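Local coordinates for protein inositol 2-dehydrogenase (Sinorhizobium meliloti, PDB 4HKT) that catalyses the NAD+-dependent oxidation of myo-inositol to 2-keto-myo-inositol (scyllo-inosose), the first step of myo-inositol degradation, at residues M2-G12 with D27-D35; H128-I136 with I240-A251. All blocks are in the same frame, centred on the assembly; numbering follows the deposited sequence.

The two contacts illustrate how a dehydrogenase of the Gfo/Idh/MocA family divides its work between two domains. Contact 1 joins the first two strands of the NAD-binding Rossmann fold and carries the glycine-rich turn; contact 2 packs a helix on the edge of this chain's part of the C-terminal sheet, where subunits meet. They lie on opposite sides of the chain's centre, their own centres 35 Å apart and their nearest atoms about 16 Å apart, and do not touch. The first is knitted mainly by backbone hydrogen bonds, the second by apolar side chains. No NAD is bound here: a sodium ion marks contact 1 and an ethanediol, probably from the crystallisation liquor, contact 2.

Contact 1: M2-G12 with D27-D35; sequences MTVRFGLLGAG and DARLVAVAD. With NA (sodium ion), chain C.
Phe6 O receives two backbone N-H groups of the neighbouring strand: Val31 N at 3.0 Å and Ala32 N by a weak bond. This fork marks a beta bulge in the parallel pairing of strands 4-9 and 28-34, where Phe6 still faces Leu30 but Gly7 already faces Ala32. Regular pairing resumes beyond it, with Leu8 N bound almost straight to Ala32 O (2.8 Å, 173° at the hydrogen).

Before the bulge, Phe6 CE2 comes to 3.4 Å from Ala28 CB, which approaches the ring obliquely, while Arg29 O sits at the ring edge, in plane. Ala28 turns its own carbonyl to the sodium ion, which the carbonyl oxygens of Ser23 and Asn25 also bind. On the other face of the sheet, Arg5 is modelled in two conformations, and its placement beside Arg29 is uncertain; in the conformer given here its NE bonds to Asp63 O. Thr3 CG2 rests over one face of the Arg29 guanidinium.

At the C-terminal end, Gly10 N bonds to Ala34 O and Ala11 N to Asp35 OD1 (2.8 Å), which it meets from above the carboxylate plane. Asp35 CG stands opposite the backbone N (chi1 -165°), which brings OD1 to the turn; OD2 accepts Phe37 N. An acidic residue just after the second strand, beside a GxGxxG-type turn, here Gly10, Gly12 and Gly15, is consistent with the dinucleotide site of NAD-dependent Rossmann enzymes.

Helix 13-24 makes the crossover of this beta-alpha-beta unit. Strand 66-69 flanks strand 4-9 on its other edge; helix 281-297 packs on Val4, Phe6 and Ala28, and helix 55-60 on Leu9, Ala32 and Ala34.

Contact 2: H128-I136 with I240-A251; sequences HFMAVRKAI and IEVHGSKGAVAA. With EDO (1,2-ethanediol), chain D.
His128 meets Ala251 where helix 127-137 lies against a beta hairpin, strands 237-244 and 248-251, at the edge of this chain's part of the mixed C-terminal sheet. Its CB is 4.2 Å from Ala251 CB, while the imidazole leads away and uses ND1 to bond Ser258 of the second subunit. Phe129 follows; with CG anti to the carbonyl carbon (chi1 -59°), its ring reaches the hairpin: CD1 comes to 3.4 Å from Ile240 CD1, and Ile240 CG2 lies over one ring face, offset toward the rim.

Val132, one turn on, is the centre of the packing. Its two methyls spread along strand 248-251, CG1 meeting Val249 CG1 at 3.9 Å and CG2 meeting Ala251 CB at 3.8 Å, and both reach Ile240 CD1 on the partner strand. Ala135 adds a lighter touch on Val249 CG2. Ile136 closes the row: CD1 meets Val242 CG2 at 3.9 Å and CG1 lies against Val249 CG1.

The helix runs nearly antiparallel to strand 248-251 (168° between axes, 8.0 Å apart). That strand pairs antiparallel with one of the second subunit, carrying the sheet across the interface. On the other face of the hairpin, Glu241 OE2 makes salt bridges to Arg152 and Arg239 of the third subunit and accepts a weak hydrogen bond from O2 of the ethanediol, probably from the crystallisation liquor, at 3.4 Å.

Contact 1: M2-G12 with D27-D35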
HETATM    1  N   MSE B   2       5.756  -1.438 -44.468  1.00 88.77           N
HETATM    2  CA  MSE B   2       6.104  -2.891 -44.576  1.00 90.85           C
HETATM    3  C   MSE B   2       5.471  -3.672 -43.448  1.00 83.85           C
HETATM    4  O   MSE B   2       5.248  -3.145 -42.354  1.00 86.19           O
HETATM    5  CB  MSE B   2       7.627  -3.096 -44.587  1.00 96.51           C
HETATM    6  CG  MSE B   2       8.268  -2.843 -43.218  1.00105.30           C
HETATM    7 SE   MSE B   2      10.123  -2.162 -43.344  1.00113.88          SE
HETATM    8  CE  MSE B   2       9.702  -0.248 -43.148  1.00112.68           C
ATOM      9  N   THR B   3       5.180  -4.940 -43.722  1.00 76.73           N
ATOM     10  CA  THR B   3       4.605  -5.860 -42.742  1.00 67.62           C
ATOM     11  C   THR B   3       5.551  -7.044 -42.556  1.00 61.90           C
ATOM     12  O   THR B   3       5.910  -7.702 -43.538  1.00 60.11           O
ATOM     13  CB  THR B   3       3.243  -6.377 -43.226  1.00 65.56           C
ATOM     14  OG1 THR B   3       2.376  -5.259 -43.438  1.00 65.23           O
ATOM     15  CG2 THR B   3       2.604  -7.339 -42.209  1.00 67.15           C
ATOM     16  N   VAL B   4       5.940  -7.315 -41.306  1.00 53.65           N
ATOM     17  CA  VAL B   4       6.786  -8.483 -40.979  1.00 44.57           C
ATOM     18  C   VAL B   4       5.934  -9.742 -40.983  1.00 42.12           C
ATOM     19  O   VAL B   4       4.927  -9.838 -40.257  1.00 41.11           O
ATOM     20  CB  VAL B   4       7.474  -8.320 -39.613  1.00 43.45           C
ATOM     21  CG1 VAL B   4       8.338  -9.526 -39.281  1.00 42.23           C
ATOM     22  CG2 VAL B   4       8.337  -7.071 -39.608  1.00 46.06           C
ATOM     23  N   ARG B   5       6.328 -10.704 -41.818  1.00 39.73           N
ATOM     24  CA  ARG B   5       5.601 -11.965 -41.918  0.50 38.84           C
ATOM     25  C   ARG B   5       6.274 -13.013 -41.026  1.00 37.97           C
ATOM     26  O   ARG B   5       7.455 -13.332 -41.198  1.00 31.58           O
ATOM     27  CB  ARG B   5       5.518 -12.440 -43.377  0.50 40.16           C
ATOM     28  CG  ARG B   5       4.649 -11.550 -44.263  0.50 41.04           C
ATOM     29  CD  ARG B   5       4.546 -12.035 -45.711  0.50 40.44           C
ATOM     30  NE  ARG B   5       3.605 -13.143 -45.861  0.50 41.76           N
ATOM     31  CZ  ARG B   5       2.387 -13.038 -46.390  0.50 43.42           C
ATOM     32  NH1 ARG B   5       1.953 -11.874 -46.845  0.50 43.72           N
ATOM     33  NH2 ARG B   5       1.609 -14.107 -46.478  0.50 42.55           N
ATOM     34  N   PHE B   6       5.499 -13.538 -40.077  1.00 35.63           N
ATOM     35  CA  PHE B   6       5.989 -14.442 -39.040  1.00 36.16           C
ATOM     36  C   PHE B   6       5.554 -15.889 -39.262  1.00 34.74           C
ATOM     37  O   PHE B   6       4.394 -16.172 -39.577  1.00 35.25           O
ATOM     38  CB  PHE B   6       5.439 -14.006 -37.669  1.00 36.62           C
ATOM     39  CG  PHE B   6       6.140 -12.820 -37.069  1.00 36.57           C
ATOM     40  CD1 PHE B   6       7.090 -12.987 -36.064  1.00 36.59           C
ATOM     41  CD2 PHE B   6       5.846 -11.536 -37.495  1.00 37.25           C
ATOM     42  CE1 PHE B   6       7.736 -11.894 -35.516  1.00 35.28           C
ATOM     43  CE2 PHE B   6       6.485 -10.435 -36.953  1.00 35.85           C
ATOM     44  CZ  PHE B   6       7.427 -10.612 -35.950  1.00 37.35           C
ATOM     45  N   GLY B   7       6.489 -16.800 -39.055  1.00 31.81           N
ATOM     46  CA  GLY B   7       6.172 -18.197 -38.868  1.00 31.68           C
ATOM     47  C   GLY B   7       6.356 -18.484 -37.397  1.00 32.36           C
ATOM     48  O   GLY B   7       7.353 -18.050 -36.820  1.00 32.19           O
ATOM     49  N   LEU B   8       5.406 -19.201 -36.803  1.00 31.91           N
ATOM     50  CA  LEU B   8       5.480 -19.643 -35.415  1.00 34.16           C
ATOM     51  C   LEU B   8       5.780 -21.130 -35.401  1.00 34.62           C
ATOM     52  O   LEU B   8       5.106 -21.904 -36.081  1.00 34.12           O
ATOM     53  CB  LEU B   8       4.150 -19.383 -34.689  1.00 34.16           C
ATOM     54  CG  LEU B   8       3.970 -19.947 -33.274  1.00 35.13           C
ATOM     55  CD1 LEU B   8       5.088 -19.494 -32.356  1.00 35.32           C
ATOM     56  CD2 LEU B   8       2.626 -19.540 -32.683  1.00 37.30           C
ATOM     57  N   LEU B   9       6.787 -21.525 -34.622  1.00 32.72           N
ATOM     58  CA  LEU B   9       7.151 -22.919 -34.452  1.00 30.37           C
ATOM     59  C   LEU B   9       6.904 -23.288 -33.019  1.00 32.38           C
ATOM     60  O   LEU B   9       7.561 -22.762 -32.107  1.00 31.28           O
ATOM     61  CB  LEU B   9       8.620 -23.160 -34.784  1.00 30.76           C
ATOM     62  CG  LEU B   9       9.152 -22.493 -36.045  1.00 29.38           C
ATOM     63  CD1 LEU B   9      10.582 -22.941 -36.274  1.00 28.47           C
ATOM     64  CD2 LEU B   9       8.303 -22.821 -37.255  1.00 31.21           C
ATOM     65  N   GLY B  10       5.950 -24.189 -32.820  1.00 32.55           N
ATOM     66  CA  GLY B  10       5.527 -24.604 -31.491  1.00 36.38           C
ATOM     67  C   GLY B  10       4.198 -23.965 -31.115  1.00 36.88           C
ATOM     68  O   GLY B  10       4.046 -22.739 -31.172  1.00 39.36           O
ATOM     69  N   ALA B  11       3.245 -24.797 -30.695  1.00 42.11           N
ATOM     70  CA  ALA B  11       1.877 -24.345 -30.419  1.00 41.85           C
ATOM     71  C   ALA B  11       1.404 -24.627 -28.988  1.00 42.09           C
ATOM     72  O   ALA B  11       0.204 -24.642 -28.731  1.00 43.81           O
ATOM     73  CB  ALA B  11       0.919 -24.978 -31.431  1.00 44.25           C
ATOM     74  N   GLY B  12       2.331 -24.837 -28.058  1.00 40.00           N
ATOM     75  CA  GLY B  12       1.980 -25.001 -26.641  1.00 41.15           C
ATOM     76  C   GLY B  12       1.632 -23.681 -25.976  1.00 40.46           C
ATOM     77  O   GLY B  12       1.315 -22.704 -26.656  1.00 40.30           O
ATOM     78  N   ASP B  27       2.320  -3.939 -37.015  1.00 48.00           N
ATOM     79  CA  ASP B  27       3.299  -4.133 -38.096  1.00 45.42           C
ATOM     80  C   ASP B  27       3.580  -5.587 -38.475  1.00 44.32           C
ATOM     81  O   ASP B  27       4.464  -5.844 -39.284  1.00 45.14           O
ATOM     82  CB  ASP B  27       4.602  -3.443 -37.736  1.00 48.28           C
ATOM     83  CG  ASP B  27       4.449  -1.946 -37.641  1.00 53.05           C
ATOM     84  OD1 ASP B  27       3.785  -1.367 -38.526  1.00 52.68           O
ATOM     85  OD2 ASP B  27       4.993  -1.351 -36.688  1.00 57.54           O
ATOM     86  N   ALA B  28       2.820  -6.530 -37.936  1.00 44.49           N
ATOM     87  CA  ALA B  28       3.158  -7.944 -38.103  1.00 46.71           C
ATOM     88  C   ALA B  28       1.959  -8.758 -38.486  1.00 45.31           C
ATOM     89  O   ALA B  28       0.844  -8.434 -38.078  1.00 48.54           O
ATOM     90  CB  ALA B  28       3.726  -8.493 -36.805  1.00 49.01           C
ATOM     91  N   ARG B  29       2.192  -9.834 -39.234  1.00 43.93           N
ATOM     92  CA  ARG B  29       1.142 -10.793 -39.570  1.00 44.53           C
ATOM     93  C   ARG B  29       1.614 -12.204 -39.279  1.00 40.52           C
ATOM     94  O   ARG B  29       2.711 -12.591 -39.670  1.00 43.09           O
ATOM     95  CB  ARG B  29       0.755 -10.699 -41.065  1.00 51.37           C
ATOM     96  CG  ARG B  29      -0.393 -11.637 -41.484  1.00 58.02           C
ATOM     97  CD  ARG B  29      -0.615 -11.732 -42.999  1.00 63.50           C
ATOM     98  NE  ARG B  29      -0.704 -10.411 -43.633  1.00 70.24           N
ATOM     99  CZ  ARG B  29       0.263  -9.817 -44.341  1.00 70.74           C
ATOM    100  NH1 ARG B  29       1.426 -10.417 -44.559  1.00 67.60           N
ATOM    101  NH2 ARG B  29       0.056  -8.603 -44.848  1.00 70.38           N
ATOM    102  N   LEU B  30       0.763 -12.984 -38.634  1.00 38.02           N
ATOM    103  CA  LEU B  30       1.020 -14.393 -38.447  1.00 39.41           C
ATOM    104  C   LEU B  30       0.535 -15.153 -39.687  1.00 41.96           C
ATOM    105  O   LEU B  30      -0.659 -15.188 -39.984  1.00 40.72           O
ATOM    106  CB  LEU B  30       0.317 -14.905 -37.195  1.00 38.33           C
ATOM    107  CG  LEU B  30       0.582 -16.368 -36.869  1.00 39.47           C
ATOM    108  CD1 LEU B  30       2.066 -16.606 -36.618  1.00 41.10           C
ATOM    109  CD2 LEU B  30      -0.216 -16.772 -35.651  1.00 39.85           C
ATOM    110  N   VAL B  31       1.486 -15.754 -40.392  1.00 42.87           N
ATOM    111  CA  VAL B  31       1.267 -16.415 -41.683  1.00 41.52           C
ATOM    112  C   VAL B  31       1.164 -17.925 -41.513  1.00 43.07           C
ATOM    113  O   VAL B  31       0.282 -18.551 -42.101  1.00 47.27           O
ATOM    114  CB  VAL B  31       2.435 -16.092 -42.651  1.00 40.22           C
ATOM    115  CG1 VAL B  31       2.334 -16.886 -43.945  1.00 40.18           C
ATOM    116  CG2 VAL B  31       2.484 -14.600 -42.931  1.00 39.17           C
ATOM    117  N   ALA B  32       2.059 -18.513 -40.715  1.00 39.14           N
ATOM    118  CA  ALA B  32       2.140 -19.964 -40.600  1.00 39.20           C
ATOM    119  C   ALA B  32       2.457 -20.435 -39.192  1.00 39.87           C
ATOM    120  O   ALA B  32       3.228 -19.796 -38.481  1.00 37.64           O
ATOM    121  CB  ALA B  32       3.169 -20.507 -41.572  1.00 39.66           C
ATOM    122  N   VAL B  33       1.818 -21.526 -38.788  1.00 39.67           N
ATOM    123  CA  VAL B  33       2.147 -22.219 -37.551  1.00 42.01           C
ATOM    124  C   VAL B  33       2.608 -23.634 -37.864  1.00 41.09           C
ATOM    125  O   VAL B  33       2.101 -24.257 -38.793  1.00 37.96           O
ATOM    126  CB  VAL B  33       0.932 -22.348 -36.626  1.00 45.13           C
ATOM    127  CG1 VAL B  33       1.321 -23.044 -35.315  1.00 45.18           C
ATOM    128  CG2 VAL B  33       0.352 -20.981 -36.351  1.00 50.96           C
ATOM    129  N   ALA B  34       3.545 -24.135 -37.057  1.00 36.77           N
ATOM    130  CA  ALA B  34       3.975 -25.516 -37.099  1.00 35.72           C
ATOM    131  C   ALA B  34       4.076 -26.090 -35.671  1.00 37.50           C
ATOM    132  O   ALA B  34       4.279 -25.349 -34.694  1.00 30.84           O
ATOM    133  CB  ALA B  34       5.306 -25.627 -37.827  1.00 37.03           C
ATOM    134  N   ASP B  35       3.913 -27.407 -35.566  1.00 36.94           N
ATOM    135  CA  ASP B  35       3.987 -28.125 -34.292  1.00 41.35           C
ATOM    136  C   ASP B  35       4.054 -29.614 -34.611  1.00 44.22           C
ATOM    137  O   ASP B  35       3.634 -30.031 -35.681  1.00 40.89           O
ATOM    138  CB  ASP B  35       2.759 -27.824 -33.414  1.00 43.59           C
ATOM    139  CG  ASP B  35       2.952 -28.243 -31.959  1.00 48.59           C
ATOM    140  OD1 ASP B  35       3.630 -27.516 -31.193  1.00 46.22           O
ATOM    141  OD2 ASP B  35       2.401 -29.298 -31.577  1.00 48.46           O
TER
HETATM  142 NA    NA C 410      -0.910  -8.399 -36.467  1.00 64.35          NA

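Contact 2: H128-I136 with I240-A251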
ATOM      1  N   HIS B 128       6.747  -2.394 -15.812  1.00 20.19           N
ATOM      2  CA  HIS B 128       7.183  -2.094 -14.443  1.00 20.87           C
ATOM      3  C   HIS B 128       8.668  -2.283 -14.263  1.00 20.37           C
ATOM      4  O   HIS B 128       9.370  -1.405 -13.742  1.00 20.78           O
ATOM      5  CB  HIS B 128       6.369  -2.939 -13.449  1.00 22.13           C
ATOM      6  CG  HIS B 128       4.941  -3.047 -13.855  1.00 24.17           C
ATOM      7  ND1 HIS B 128       4.055  -2.009 -13.681  1.00 24.71           N
ATOM      8  CD2 HIS B 128       4.273  -4.002 -14.541  1.00 26.05           C
ATOM      9  CE1 HIS B 128       2.880  -2.348 -14.178  1.00 26.53           C
ATOM     10  NE2 HIS B 128       2.995  -3.539 -14.738  1.00 25.51           N
ATOM     11  N   PHE B 129       9.185  -3.415 -14.737  1.00 20.48           N
ATOM     12  CA  PHE B 129      10.617  -3.621 -14.661  1.00 19.99           C
ATOM     13  C   PHE B 129      11.416  -2.644 -15.521  1.00 20.64           C
ATOM     14  O   PHE B 129      12.509  -2.212 -15.121  1.00 20.57           O
ATOM     15  CB  PHE B 129      10.985  -5.058 -14.988  1.00 19.76           C
ATOM     16  CG  PHE B 129      10.350  -6.091 -14.096  1.00 19.37           C
ATOM     17  CD1 PHE B 129       9.967  -5.807 -12.790  1.00 18.59           C
ATOM     18  CD2 PHE B 129      10.151  -7.371 -14.570  1.00 19.53           C
ATOM     19  CE1 PHE B 129       9.382  -6.767 -12.002  1.00 17.77           C
ATOM     20  CE2 PHE B 129       9.607  -8.356 -13.767  1.00 19.40           C
ATOM     21  CZ  PHE B 129       9.235  -8.054 -12.472  1.00 19.76           C
HETATM   22  N   MSE B 130      10.867  -2.260 -16.675  1.00 21.64           N
HETATM   23  CA  MSE B 130      11.549  -1.288 -17.570  1.00 22.89           C
HETATM   24  C   MSE B 130      11.668   0.043 -16.891  1.00 19.71           C
HETATM   25  O   MSE B 130      12.707   0.717 -16.984  1.00 21.33           O
HETATM   26  CB  MSE B 130      10.801  -1.088 -18.898  1.00 23.32           C
HETATM   27  CG  MSE B 130      11.125  -2.151 -19.913  1.00 28.43           C
HETATM   28 SE   MSE B 130      10.118  -1.845 -21.602  1.00 33.11          SE
HETATM   29  CE  MSE B 130      10.983  -0.158 -22.163  1.00 33.80           C
ATOM     30  N   ALA B 131      10.614   0.439 -16.199  1.00 19.94           N
ATOM     31  CA  ALA B 131      10.598   1.703 -15.470  1.00 19.51           C
ATOM     32  C   ALA B 131      11.582   1.689 -14.281  1.00 19.81           C
ATOM     33  O   ALA B 131      12.156   2.721 -13.921  1.00 19.41           O
ATOM     34  CB  ALA B 131       9.180   2.032 -15.005  1.00 20.96           C
ATOM     35  N   VAL B 132      11.824   0.513 -13.693  1.00 19.06           N
ATOM     36  CA  VAL B 132      12.867   0.414 -12.670  1.00 17.75           C
ATOM     37  C   VAL B 132      14.196   0.731 -13.318  1.00 18.76           C
ATOM     38  O   VAL B 132      14.946   1.581 -12.842  1.00 20.79           O
ATOM     39  CB  VAL B 132      12.875  -0.965 -11.991  1.00 16.56           C
ATOM     40  CG1 VAL B 132      14.128  -1.114 -11.130  1.00 17.18           C
ATOM     41  CG2 VAL B 132      11.625  -1.206 -11.170  1.00 15.47           C
ATOM     42  N   ARG B 133      14.485   0.067 -14.434  1.00 19.92           N
ATOM     43  CA  ARG B 133      15.735   0.286 -15.126  1.00 22.21           C
ATOM     44  C   ARG B 133      15.926   1.772 -15.601  1.00 20.79           C
ATOM     45  O   ARG B 133      17.018   2.349 -15.467  1.00 19.52           O
ATOM     46  CB  ARG B 133      15.822  -0.676 -16.295  1.00 25.78           C
ATOM     47  CG  ARG B 133      17.003  -0.448 -17.198  1.00 30.62           C
ATOM     48  CD  ARG B 133      18.269  -0.937 -16.532  1.00 32.89           C
ATOM     49  NE  ARG B 133      19.316   0.059 -16.545  1.00 37.19           N
ATOM     50  CZ  ARG B 133      20.384   0.062 -15.732  1.00 40.07           C
ATOM     51  NH1 ARG B 133      20.601  -0.916 -14.850  1.00 39.35           N
ATOM     52  NH2 ARG B 133      21.262   1.053 -15.821  1.00 36.89           N
ATOM     53  N   LYS B 134      14.865   2.349 -16.145  1.00 21.81           N
ATOM     54  CA  LYS B 134      14.854   3.759 -16.565  1.00 24.09           C
ATOM     55  C   LYS B 134      15.146   4.719 -15.390  1.00 23.40           C
ATOM     56  O   LYS B 134      15.890   5.706 -15.513  1.00 23.90           O
ATOM     57  CB  LYS B 134      13.506   4.083 -17.234  1.00 27.04           C
ATOM     58  CG  LYS B 134      13.334   5.559 -17.599  1.00 32.76           C
ATOM     59  CD  LYS B 134      12.172   5.817 -18.573  1.00 37.95           C
ATOM     60  CE  LYS B 134      12.517   6.963 -19.535  1.00 41.78           C
ATOM     61  NZ  LYS B 134      12.839   8.218 -18.789  1.00 43.43           N
ATOM     62  N   ALA B 135      14.572   4.428 -14.232  1.00 24.89           N
ATOM     63  CA  ALA B 135      14.852   5.220 -13.047  1.00 22.87           C
ATOM     64  C   ALA B 135      16.318   5.146 -12.696  1.00 24.09           C
ATOM     65  O   ALA B 135      16.922   6.174 -12.346  1.00 23.52           O
ATOM     66  CB  ALA B 135      13.979   4.785 -11.881  1.00 24.32           C
ATOM     67  N   ILE B 136      16.916   3.949 -12.819  1.00 22.77           N
ATOM     68  CA  ILE B 136      18.333   3.788 -12.573  1.00 23.71           C
ATOM     69  C   ILE B 136      19.178   4.533 -13.623  1.00 22.83           C
ATOM     70  O   ILE B 136      20.129   5.235 -13.290  1.00 22.84           O
ATOM     71  CB  ILE B 136      18.764   2.283 -12.560  1.00 23.18           C
ATOM     72  CG1 ILE B 136      18.049   1.511 -11.436  1.00 25.01           C
ATOM     73  CG2 ILE B 136      20.261   2.227 -12.381  1.00 24.57           C
ATOM     74  CD1 ILE B 136      18.148  -0.010 -11.529  1.00 23.19           C
ATOM     75  N   ILE B 240      11.453  -7.168  -7.885  1.00 17.09           N
ATOM     76  CA  ILE B 240      12.824  -6.720  -8.003  1.00 16.89           C
ATOM     77  C   ILE B 240      12.959  -5.453  -7.164  1.00 17.18           C
ATOM     78  O   ILE B 240      12.008  -4.657  -6.997  1.00 14.90           O
ATOM     79  CB  ILE B 240      13.267  -6.452  -9.445  1.00 16.70           C
ATOM     80  CG1 ILE B 240      12.391  -5.343 -10.089  1.00 16.68           C
ATOM     81  CG2 ILE B 240      13.203  -7.726 -10.277  1.00 16.70           C
ATOM     82  CD1 ILE B 240      12.948  -4.830 -11.403  1.00 15.96           C
ATOM     83  N   GLU B 241      14.153  -5.289  -6.649  1.00 17.56           N
ATOM     84  CA  GLU B 241      14.492  -4.145  -5.818  1.00 18.73           C
ATOM     85  C   GLU B 241      15.944  -3.799  -6.019  1.00 17.65           C
ATOM     86  O   GLU B 241      16.806  -4.711  -6.111  1.00 19.66           O
ATOM     87  CB  GLU B 241      14.195  -4.457  -4.354  1.00 21.92           C
ATOM     88  CG  GLU B 241      14.520  -3.251  -3.471  1.00 26.28           C
ATOM     89  CD  GLU B 241      14.404  -3.499  -1.976  1.00 32.14           C
ATOM     90  OE1 GLU B 241      14.134  -4.631  -1.546  1.00 33.20           O
ATOM     91  OE2 GLU B 241      14.581  -2.504  -1.229  1.00 38.96           O
ATOM     92  N   VAL B 242      16.249  -2.496  -6.083  1.00 15.63           N
ATOM     93  CA  VAL B 242      17.599  -2.038  -6.296  1.00 15.69           C
ATOM     94  C   VAL B 242      17.918  -0.882  -5.327  1.00 16.81           C
ATOM     95  O   VAL B 242      17.264   0.188  -5.360  1.00 16.09           O
ATOM     96  CB  VAL B 242      17.833  -1.573  -7.737  1.00 15.51           C
ATOM     97  CG1 VAL B 242      19.297  -1.203  -7.913  1.00 15.69           C
ATOM     98  CG2 VAL B 242      17.426  -2.644  -8.730  1.00 16.15           C
ATOM     99  N   HIS B 243      18.868  -1.142  -4.446  1.00 16.05           N
ATOM    100  CA  HIS B 243      19.331  -0.156  -3.489  1.00 16.51           C
ATOM    101  C   HIS B 243      20.562   0.477  -4.106  1.00 17.05           C
ATOM    102  O   HIS B 243      21.427  -0.233  -4.584  1.00 15.33           O
ATOM    103  CB  HIS B 243      19.660  -0.810  -2.166  1.00 16.30           C
ATOM    104  CG  HIS B 243      20.235   0.123  -1.145  1.00 17.58           C
ATOM    105  ND1 HIS B 243      19.523   1.173  -0.607  1.00 17.65           N
ATOM    106  CD2 HIS B 243      21.450   0.150  -0.550  1.00 17.95           C
ATOM    107  CE1 HIS B 243      20.277   1.814   0.257  1.00 18.21           C
ATOM    108  NE2 HIS B 243      21.444   1.201   0.331  1.00 18.71           N
ATOM    109  N   GLY B 244      20.587   1.809  -4.113  1.00 16.43           N
ATOM    110  CA  GLY B 244      21.693   2.609  -4.663  1.00 17.51           C
ATOM    111  C   GLY B 244      22.135   3.692  -3.696  1.00 17.19           C
ATOM    112  O   GLY B 244      21.574   3.813  -2.584  1.00 17.63           O
ATOM    113  N   SER B 245      23.144   4.477  -4.097  1.00 17.26           N
ATOM    114  CA  SER B 245      23.775   5.454  -3.186  1.00 17.28           C
ATOM    115  C   SER B 245      22.808   6.560  -2.771  1.00 17.57           C
ATOM    116  O   SER B 245      22.866   7.079  -1.644  1.00 17.44           O
ATOM    117  CB  SER B 245      25.075   6.052  -3.816  1.00 18.22           C
ATOM    118  OG  SER B 245      24.822   6.600  -5.102  1.00 19.05           O
ATOM    119  N   LYS B 246      21.875   6.896  -3.660  1.00 19.47           N
ATOM    120  CA  LYS B 246      20.961   8.006  -3.438  1.00 20.88           C
ATOM    121  C   LYS B 246      19.529   7.612  -3.089  1.00 20.68           C
ATOM    122  O   LYS B 246      18.686   8.470  -2.744  1.00 17.84           O
ATOM    123  CB  LYS B 246      20.914   8.871  -4.691  1.00 23.23           C
ATOM    124  CG  LYS B 246      22.160   9.726  -4.916  1.00 26.46           C
ATOM    125  CD  LYS B 246      21.888  10.566  -6.180  1.00 30.71           C
ATOM    126  CE  LYS B 246      22.951  11.602  -6.439  1.00 34.36           C
ATOM    127  NZ  LYS B 246      24.273  10.968  -6.544  1.00 37.27           N
ATOM    128  N   GLY B 247      19.215   6.328  -3.239  1.00 19.84           N
ATOM    129  CA  GLY B 247      17.924   5.844  -2.852  1.00 18.79           C
ATOM    130  C   GLY B 247      17.692   4.410  -3.284  1.00 19.54           C
ATOM    131  O   GLY B 247      18.638   3.735  -3.631  1.00 22.05           O
ATOM    132  N   ALA B 248      16.441   3.974  -3.297  1.00 18.20           N
ATOM    133  CA  ALA B 248      16.102   2.638  -3.739  1.00 18.82           C
ATOM    134  C   ALA B 248      14.915   2.707  -4.674  1.00 19.65           C
ATOM    135  O   ALA B 248      14.117   3.641  -4.611  1.00 21.65           O
ATOM    136  CB  ALA B 248      15.809   1.688  -2.556  1.00 17.99           C
ATOM    137  N   VAL B 249      14.813   1.710  -5.541  1.00 18.49           N
ATOM    138  CA  VAL B 249      13.699   1.578  -6.458  1.00 18.27           C
ATOM    139  C   VAL B 249      13.265   0.108  -6.513  1.00 17.50           C
ATOM    140  O   VAL B 249      14.109  -0.811  -6.501  1.00 16.61           O
ATOM    141  CB  VAL B 249      14.029   2.121  -7.854  1.00 18.26           C
ATOM    142  CG1 VAL B 249      15.240   1.447  -8.456  1.00 18.77           C
ATOM    143  CG2 VAL B 249      12.818   2.012  -8.782  1.00 17.72           C
ATOM    144  N   ALA B 250      11.963  -0.104  -6.545  1.00 17.95           N
ATOM    145  CA  ALA B 250      11.389  -1.453  -6.529  1.00 17.50           C
ATOM    146  C   ALA B 250      10.164  -1.489  -7.434  1.00 20.01           C
ATOM    147  O   ALA B 250       9.530  -0.450  -7.650  1.00 17.78           O
ATOM    148  CB  ALA B 250      11.032  -1.868  -5.116  1.00 17.04           C
ATOM    149  N   ALA B 251       9.878  -2.667  -8.002  1.00 19.59           N
ATOM    150  CA  ALA B 251       8.617  -2.907  -8.663  1.00 20.10           C
ATOM    151  C   ALA B 251       7.881  -3.916  -7.819  1.00 22.63           C
ATOM    152  O   ALA B 251       8.413  -4.986  -7.505  1.00 23.27           O
ATOM    153  CB  ALA B 251       8.799  -3.440 -10.056  1.00 21.54           C
TER
HETATM  154  C1  EDO D 401      10.987   1.294  -2.600  1.00 30.09           C
HETATM  155  O1  EDO D 401       9.927   0.568  -1.960  1.00 29.49           O
HETATM  156  C2  EDO D 401      12.284   0.481  -2.549  1.00 33.45           C
HETATM  157  O2  EDO D 401      12.804   0.409  -1.213  1.00 39.56           O